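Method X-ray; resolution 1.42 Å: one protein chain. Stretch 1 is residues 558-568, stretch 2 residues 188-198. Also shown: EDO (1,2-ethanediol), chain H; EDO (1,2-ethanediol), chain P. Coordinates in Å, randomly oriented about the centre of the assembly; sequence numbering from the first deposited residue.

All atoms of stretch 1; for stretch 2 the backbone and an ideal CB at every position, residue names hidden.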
# COMPACT_ATOMS: atom_id res chain seq x y z
N VAL A 558 2.88 0.93 -3.86
CA VAL A 558 3.07 2.19 -4.58
C VAL A 558 4.00 3.12 -3.79
O VAL A 558 4.91 3.74 -4.36
CB VAL A 558 1.72 2.90 -4.78
CG1 VAL A 558 1.91 4.37 -5.19
CG2 VAL A 558 0.85 2.20 -5.81
N ALA A 559 3.77 3.19 -2.48
CA ALA A 559 4.60 4.05 -1.63
C ALA A 559 6.07 3.69 -1.70
O ALA A 559 6.91 4.57 -1.94
CB ALA A 559 4.12 4.01 -0.18
N LEU A 560 6.40 2.42 -1.51
CA LEU A 560 7.82 2.03 -1.45
C LEU A 560 8.44 1.99 -2.84
O LEU A 560 9.53 2.50 -3.05
CB LEU A 560 8.05 0.69 -0.71
CG LEU A 560 9.53 0.47 -0.40
CD1 LEU A 560 10.19 1.62 0.41
CD2 LEU A 560 9.69 -0.86 0.30
N ALA A 561 7.76 1.37 -3.80
CA ALA A 561 8.36 1.27 -5.13
C ALA A 561 8.61 2.64 -5.77
O ALA A 561 9.63 2.85 -6.42
CB ALA A 561 7.50 0.44 -6.03
N SER A 562 7.65 3.56 -5.62
CA SER A 562 7.77 4.88 -6.23
C SER A 562 8.89 5.64 -5.59
O SER A 562 9.69 6.26 -6.29
CB SER A 562 6.51 5.68 -6.08
OG SER A 562 5.39 4.99 -6.65
N SER A 563 8.95 5.64 -4.26
CA SER A 563 10.01 6.38 -3.58
C SER A 563 11.40 5.80 -3.83
O SER A 563 12.35 6.55 -4.04
CB SER A 563 9.72 6.51 -2.08
OG SER A 563 9.71 5.28 -1.41
N LEU A 564 11.54 4.48 -3.85
CA LEU A 564 12.84 3.87 -4.15
C LEU A 564 13.27 4.16 -5.57
O LEU A 564 14.47 4.39 -5.83
CB LEU A 564 12.81 2.36 -3.90
CG LEU A 564 12.69 1.90 -2.45
CD1 LEU A 564 12.69 0.40 -2.37
CD2 LEU A 564 13.75 2.51 -1.53
N ASP A 565 12.35 4.13 -6.52
CA ASP A 565 12.68 4.51 -7.90
C ASP A 565 13.04 6.00 -8.01
O ASP A 565 14.07 6.36 -8.61
CB ASP A 565 11.54 4.16 -8.85
CG ASP A 565 11.93 4.26 -10.29
OD1 ASP A 565 13.00 3.70 -10.68
OD2 ASP A 565 11.17 4.83 -11.07
N ALA A 566 12.25 6.88 -7.41
CA ALA A 566 12.54 8.31 -7.45
C ALA A 566 13.90 8.61 -6.86
O ALA A 566 14.63 9.46 -7.40
CB ALA A 566 11.50 9.06 -6.73
N LEU A 567 14.24 7.96 -5.75
CA LEU A 567 15.51 8.25 -5.05
C LEU A 567 16.75 7.68 -5.73
O LEU A 567 17.88 8.09 -5.42
CB LEU A 567 15.43 7.79 -3.59
CG LEU A 567 14.53 8.66 -2.70
CD1 LEU A 567 14.30 7.97 -1.40
CD2 LEU A 567 15.15 10.06 -2.45
N ALA A 568 16.57 6.77 -6.68
CA ALA A 568 17.71 6.10 -7.30
C ALA A 568 18.56 7.03 -8.14
O ALA A 568 19.74 6.76 -8.38
CB ALA A 568 17.23 4.92 -8.14
N UNK A 188 0.94 10.85 0.87
CA UNK A 188 2.10 11.22 1.69
C UNK A 188 3.36 11.13 0.81
O UNK A 188 4.19 12.05 0.78
CB UNK A 188 2.22 10.32 2.92
N UNK A 189 3.51 10.04 0.07
CA UNK A 189 4.70 9.87 -0.76
C UNK A 189 4.66 10.84 -1.97
O UNK A 189 5.69 11.41 -2.37
CB UNK A 189 4.81 8.42 -1.24
N UNK A 190 3.47 11.04 -2.52
CA UNK A 190 3.30 12.03 -3.58
C UNK A 190 3.92 13.40 -3.24
O UNK A 190 4.63 14.01 -4.06
CB UNK A 190 1.81 12.20 -3.88
N UNK A 191 3.67 13.86 -2.02
CA UNK A 191 4.12 15.19 -1.59
C UNK A 191 5.63 15.29 -1.52
O UNK A 191 6.18 16.40 -1.59
CB UNK A 191 3.52 15.54 -0.22
N UNK A 192 6.33 14.17 -1.42
CA UNK A 192 7.81 14.15 -1.38
C UNK A 192 8.43 14.16 -2.75
O UNK A 192 9.61 14.50 -2.87
CB UNK A 192 8.31 12.92 -0.62
N UNK A 193 7.70 13.75 -3.78
CA UNK A 193 8.25 13.51 -5.11
C UNK A 193 7.37 14.08 -6.22
O UNK A 193 6.94 13.40 -7.13
CB UNK A 193 8.44 12.01 -5.33
N UNK A 194 7.13 15.37 -6.15
CA UNK A 194 6.21 15.99 -7.09
C UNK A 194 6.62 15.84 -8.54
O UNK A 194 5.79 15.58 -9.39
CB UNK A 194 6.07 17.48 -6.76
N UNK A 195 7.91 16.07 -8.84
CA UNK A 195 8.39 15.97 -10.22
C UNK A 195 8.22 14.55 -10.75
O UNK A 195 7.79 14.35 -11.88
CB UNK A 195 9.86 16.39 -10.31
N UNK A 196 8.55 13.57 -9.92
CA UNK A 196 8.43 12.16 -10.31
C UNK A 196 7.01 11.84 -10.75
O UNK A 196 6.77 11.28 -11.81
CB UNK A 196 8.84 11.24 -9.15
N UNK A 197 6.05 12.23 -9.91
CA UNK A 197 4.67 11.94 -10.23
C UNK A 197 4.09 12.80 -11.34
O UNK A 197 3.17 12.37 -12.03
CB UNK A 197 3.82 12.10 -8.97
N UNK A 198 4.65 13.98 -11.55
CA UNK A 198 4.19 14.82 -12.65
C UNK A 198 4.55 14.20 -13.98
O UNK A 198 3.77 14.26 -14.92
CB UNK A 198 4.79 16.23 -12.55
C1 EDO H . 1.16 16.86 -16.52
O1 EDO H . -0.15 16.30 -16.68
C2 EDO H . 1.32 17.23 -15.05
O2 EDO H . 1.25 16.02 -14.29
C1 EDO P . 12.36 14.07 -1.43
O1 EDO P . 11.77 15.36 -1.18
C2 EDO P . 13.35 14.11 -2.60
O2 EDO P . 14.70 14.02 -2.12

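Position 188 is helical, and its ideal CB has nothing of stretch 1 within 5.5 Å. Small or large, polar or apolar, would do. The residue is Ser-188, whose OG is hydrogen-bonded elsewhere in the structure.

Position 189 points toward stretch 1. Its ideal CB lies 4.4 Å from Ala-559 CA and 5.3 Å from Ser-563 CB. The small side chains at 559 and 563 leave room for a medium aliphatic group; valine, leucine, isoleucine or methionine would suit. It is Ile-189. Its CD1 packs 3.9 Å from Ala-559 CB, and its CG2 comes to 4.4 Å from Ser-563 CB.

Positions 190 and 191 are out of reach, so many residues would do. They are Tyr-190 and Gln-191.

Position 192 points toward stretch 1, but its ideal CB meets nothing of it within 5.5 Å. Several side chains could stand here. Leu-192 makes no contact with stretch 1; its carbonyl O accepts a hydrogen bond from O1 of the chain P ethanediol, at 2.9 Å.

Position 193 leaves the helical pattern, with phi/psi of -136/57, and sits right before the next helix. The CB points toward stretch 1, 4.5 Å from Ala-566 CB, and Ser-563 and Leu-567 lie nearby. A large apolar group could cover all three. Phe-193 does so. Ala-566 CB sits over one ring face, 4.0 Å from the ring centroid, in a CH-pi contact. Ser-563 CB is 3.5 Å from Phe-193 CE2, and Leu-567 CG is 3.8 Å from Phe-193 CZ.

Positions 194 and 195 are helical and out of reach; polar or apolar residues would serve. They are Leu-194 and Asp-195.

Position 196 points toward stretch 1, its ideal CB 4.2 Å from Ala-566 CB. One residue before Ala-566, the carboxylate of Asp-565 offers an acceptor, with Asp-565 OD2 7.1 Å from the ideal CB of 196. A long side chain with a donor at its end would fit: tyrosine, lysine or arginine. Tyr-196 passes Ala-566, whose CB is 3.7 Å from Tyr-196 CD1. Its OH donates a hydrogen bond to Asp-565 OD2 at 2.7 Å. The carboxylate oxygen lies near the ring plane, at the edge.

Position 197 points sideways, and its ideal CB has nothing of stretch 1 within 5.5 Å. A long side chain could reach back to Ser-562; phenylalanine, tyrosine or methionine would suit. Phe-197 brings its CZ to 3.5 Å from Ser-562 CB.

Position 198 is out of reach; polar or apolar, small or large, would do. Ser-198 O accepts a hydrogen bond from O2 of the chain H ethanediol at 3.1 Å.

Stretch 2 188-198: SIYQLFLDYFS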
# COMPACT_ATOMS: atom_id res chain seq x y z
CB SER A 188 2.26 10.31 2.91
OG SER A 188 1.13 10.40 3.78
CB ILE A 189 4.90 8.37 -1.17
CG1 ILE A 189 5.60 7.58 -0.04
CG2 ILE A 189 5.71 8.19 -2.43
CD1 ILE A 189 4.91 7.51 1.23
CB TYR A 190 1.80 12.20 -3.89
CG TYR A 190 1.55 13.32 -4.86
CD1 TYR A 190 1.69 13.12 -6.23
CD2 TYR A 190 1.19 14.59 -4.39
CE1 TYR A 190 1.52 14.19 -7.12
CE2 TYR A 190 1.02 15.61 -5.25
CZ TYR A 190 1.16 15.41 -6.61
OH TYR A 190 0.98 16.52 -7.44
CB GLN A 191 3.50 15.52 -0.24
CG GLN A 191 2.03 15.90 -0.31
CD GLN A 191 1.38 16.02 1.05
OE1 GLN A 191 1.32 17.11 1.62
NE2 GLN A 191 0.85 14.94 1.56
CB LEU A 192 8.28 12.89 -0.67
CG LEU A 192 7.89 12.67 0.78
CD1 LEU A 192 8.19 11.23 1.20
CD2 LEU A 192 8.56 13.67 1.68
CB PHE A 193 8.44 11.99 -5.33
CG PHE A 193 9.37 11.35 -4.31
CD1 PHE A 193 10.72 11.57 -4.36
CD2 PHE A 193 8.87 10.55 -3.30
CE1 PHE A 193 11.57 11.03 -3.41
CE2 PHE A 193 9.72 10.02 -2.34
CZ PHE A 193 11.06 10.22 -2.41
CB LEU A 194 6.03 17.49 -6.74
CG LEU A 194 5.33 17.79 -5.39
CD1 LEU A 194 5.25 19.30 -5.12
CD2 LEU A 194 3.96 17.21 -5.33
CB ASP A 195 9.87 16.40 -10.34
CG ASP A 195 10.08 17.89 -10.28
OD1 ASP A 195 9.10 18.66 -10.36
OD2 ASP A 195 11.27 18.27 -10.14
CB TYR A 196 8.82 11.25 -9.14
CG TYR A 196 8.81 9.77 -9.46
CD1 TYR A 196 9.92 9.16 -10.02
CD2 TYR A 196 7.69 8.99 -9.23
CE1 TYR A 196 9.94 7.79 -10.33
CE2 TYR A 196 7.69 7.62 -9.52
CZ TYR A 196 8.79 7.04 -10.09
OH TYR A 196 8.75 5.68 -10.36
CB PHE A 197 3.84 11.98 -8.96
CG PHE A 197 4.13 10.82 -8.05
CD1 PHE A 197 3.77 9.53 -8.41
CD2 PHE A 197 4.76 11.02 -6.85
CE1 PHE A 197 4.06 8.45 -7.57
CE2 PHE A 197 5.05 9.93 -6.01
CZ PHE A 197 4.69 8.67 -6.39
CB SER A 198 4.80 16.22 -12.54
OG SER A 198 4.36 17.03 -13.61
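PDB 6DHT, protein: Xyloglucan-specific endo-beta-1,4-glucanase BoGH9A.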